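Local coordinates for putative flavoprotein (Bacteroides eggerthii, PDB 4ICI) that binds flavin mononucleotide in a flavodoxin-like fold and probably takes part in electron transfer or other flavin-dependent redox chemistry, at residues P44-Q49 and A77-K82. Numbering follows the deposited sequence. Where two conformers were deposited one is given.
With EDO (1,2-ethanediol), chain E.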
loop_
_atom_site.group_PDB
_atom_site.type_symbol
_atom_site.label_atom_id
_atom_site.label_comp_id
_atom_site.label_asym_id
_atom_site.label_seq_id
_atom_site.Cartn_x
_atom_site.Cartn_y
_atom_site.Cartn_z
ATOM N N PRO A 44 6.261 7.904 1.698
ATOM C CA PRO A 44 6.122 7.590 0.302
ATOM C C PRO A 44 7.155 6.517 -0.099
ATOM O O PRO A 44 8.370 6.667 0.122
ATOM C CB PRO A 44 6.393 8.919 -0.397
ATOM C CG PRO A 44 6.251 9.995 0.690
ATOM C CD PRO A 44 6.736 9.284 1.922
ATOM N N ILE A 45 6.656 5.437 -0.684
ATOM C CA ILE A 45 7.495 4.359 -1.209
ATOM C C ILE A 45 7.909 4.805 -2.607
ATOM O O ILE A 45 7.105 4.709 -3.543
ATOM C CB ILE A 45 6.713 3.023 -1.273
ATOM C CG1 ILE A 45 6.222 2.581 0.141
ATOM C CG2 ILE A 45 7.567 1.950 -1.930
ATOM C CD1 ILE A 45 5.171 1.441 0.142
ATOM N N ALA A 46 9.130 5.342 -2.724
ATOM C CA ALA A 46 9.578 5.963 -3.953
ATOM C C ALA A 46 10.376 4.973 -4.784
ATOM O O ALA A 46 11.384 4.431 -4.325
ATOM C CB ALA A 46 10.447 7.200 -3.675
ATOM N N PRO A 47 9.931 4.707 -6.003
ATOM C CA PRO A 47 10.738 3.867 -6.867
ATOM C C PRO A 47 12.090 4.485 -7.221
ATOM O O PRO A 47 12.186 5.676 -7.499
ATOM C CB PRO A 47 9.910 3.707 -8.115
ATOM C CG PRO A 47 8.852 4.670 -8.039
ATOM C CD PRO A 47 8.736 5.218 -6.660
ATOM N N ALA A 48 13.125 3.664 -7.244
ATOM C CA ALA A 48 14.427 4.105 -7.681
ATOM C C ALA A 48 14.401 4.595 -9.140
ATOM O O ALA A 48 15.125 5.530 -9.488
ATOM C CB ALA A 48 15.440 3.003 -7.488
ATOM N N GLN A 49 13.569 3.969 -9.962
ATOM C CA GLN A 49 13.315 4.425 -11.314
ATOM C C GLN A 49 11.846 4.787 -11.422
ATOM O O GLN A 49 10.975 3.903 -11.409
ATOM C CB GLN A 49 13.655 3.359 -12.351
ATOM C CG GLN A 49 13.476 3.855 -13.814
ATOM C CD GLN A 49 13.921 2.893 -14.846
ATOM O OE1 GLN A 49 13.160 2.539 -15.810
ATOM N NE2 GLN A 49 15.158 2.469 -14.716
ATOM N N ALA A 77 12.869 -1.697 -7.434
ATOM C CA ALA A 77 13.751 -1.124 -6.440
ATOM C C ALA A 77 13.153 0.140 -5.817
ATOM O O ALA A 77 12.490 0.961 -6.492
ATOM C CB ALA A 77 15.102 -0.806 -7.071
ATOM N N ILE A 78 13.375 0.273 -4.513
ATOM C CA ILE A 78 12.941 1.427 -3.719
ATOM C C ILE A 78 14.158 2.335 -3.479
ATOM O O ILE A 78 15.241 1.850 -3.143
ATOM C CB ILE A 78 12.283 0.988 -2.388
ATOM C CG1 ILE A 78 10.941 0.283 -2.659
ATOM C CG2 ILE A 78 12.105 2.185 -1.423
ATOM C CD1 ILE A 78 10.341 -0.473 -1.435
ATOM N N LYS A 79 13.972 3.640 -3.599
ATOM C CA LYS A 79 15.051 4.605 -3.359
ATOM C C LYS A 79 15.658 4.508 -1.985
ATOM O O LYS A 79 16.883 4.338 -1.825
ATOM C CB LYS A 79 14.539 6.027 -3.513
ATOM C CG LYS A 79 14.639 6.569 -4.878
ATOM C CD LYS A 79 14.573 8.080 -4.864
ATOM C CE LYS A 79 14.281 8.582 -6.241
ATOM N NZ LYS A 79 14.392 10.079 -6.356
ATOM N N SER A 80 14.811 4.641 -0.966
ATOM C CA SER A 80 15.268 4.757 0.423
ATOM C C SER A 80 14.301 4.055 1.344
ATOM O O SER A 80 13.085 4.313 1.246
ATOM C CB SER A 80 15.329 6.236 0.808
ATOM O OG SER A 80 16.248 6.909 -0.022
ATOM N N LYS A 81 14.819 3.215 2.236
ATOM C CA LYS A 81 13.985 2.578 3.266
ATOM C C LYS A 81 13.569 3.572 4.335
ATOM O O LYS A 81 14.172 4.643 4.525
ATOM C CB LYS A 81 14.715 1.406 3.945
ATOM C CG LYS A 81 14.991 0.239 3.008
ATOM C CD LYS A 81 15.571 -0.958 3.731
ATOM C CE LYS A 81 15.756 -2.158 2.814
ATOM N NZ LYS A 81 16.179 -3.334 3.626
ATOM N N LYS A 82 12.515 3.192 5.047
ATOM C CA LYS A 82 12.096 3.916 6.237
ATOM C C LYS A 82 12.963 3.491 7.423
ATOM O O LYS A 82 12.799 2.402 7.989
ATOM C CB LYS A 82 10.604 3.654 6.509
ATOM C CG LYS A 82 10.015 4.518 7.623
ATOM C CD LYS A 82 9.929 5.971 7.225
ATOM C CE LYS A 82 9.081 6.806 8.148
ATOM N NZ LYS A 82 9.911 7.678 8.994
HETATM C C1 EDO E . 6.490 8.313 -3.951
HETATM O O1 EDO E . 7.001 8.240 -5.292
HETATM C C2 EDO E . 5.214 7.486 -3.707
HETATM O O2 EDO E . 5.131 6.316 -4.481
HETATM O O HOH W 1 11.782 5.586 -1.025
HETATM O O HOH W 2 12.416 1.293 -9.290
#
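A single beta bridge between Pro47 and Ile78, antiparallel in its hydrogen-bond pattern although neither segment is a regular strand, joins two surface loops of the flavodoxin-like fold, one leaving edge strand 41-44, the other leading back towards strand 90-96. It illustrates how proline can enter strand-like pairing: Pro47 and Ile78 form a non-hydrogen-bonded pair, a position that uses no N-H of Pro47, and the bonds come from Ala48 N and Lys79 N. Lys79 N meets Ala46 O at 2.8 Å, almost straight at the hydrogen (175°) and nearly in line with the C=O bond. On the other side of the pair, Ala48 N reaches Ala77 O at 2.9 Å but approaches from above the carbonyl plane, 45° out of it. The same two oxygens also accept CA-H contacts, Ala46 O from Ile78 CA and Ala77 O from Pro47 CA.

Water extends the pairing at both ends. One molecule accepts from Ala46 N and Ser80 N, spanning the gap; another accepts from Gln49 N and donates to Ala77 O at 2.8 Å, so Ala77 O accepts from both Ala48 N and a water.

Side chains divide by depth. In Ile45 a chi1 of -60° sets CG2 anti to the backbone N, and this methyl lies 3.7 Å from Ile78 CD1; the two side chains run at a slant to each other and both pack on helix 104-112. At the surface Ala48 CB touches Ala77 CB. Ethanediol, probably from the crystallisation liquor, donates to Ile45 O and is also bonded to Ser22 N.

The Pro47 side chain lies about 10 Å from the flavin. Two N-H...O bonds and two waters thus pin the irregular loops together, while buried Ile45 against Ile78, backed by helix 104-112, supplies the apolar part.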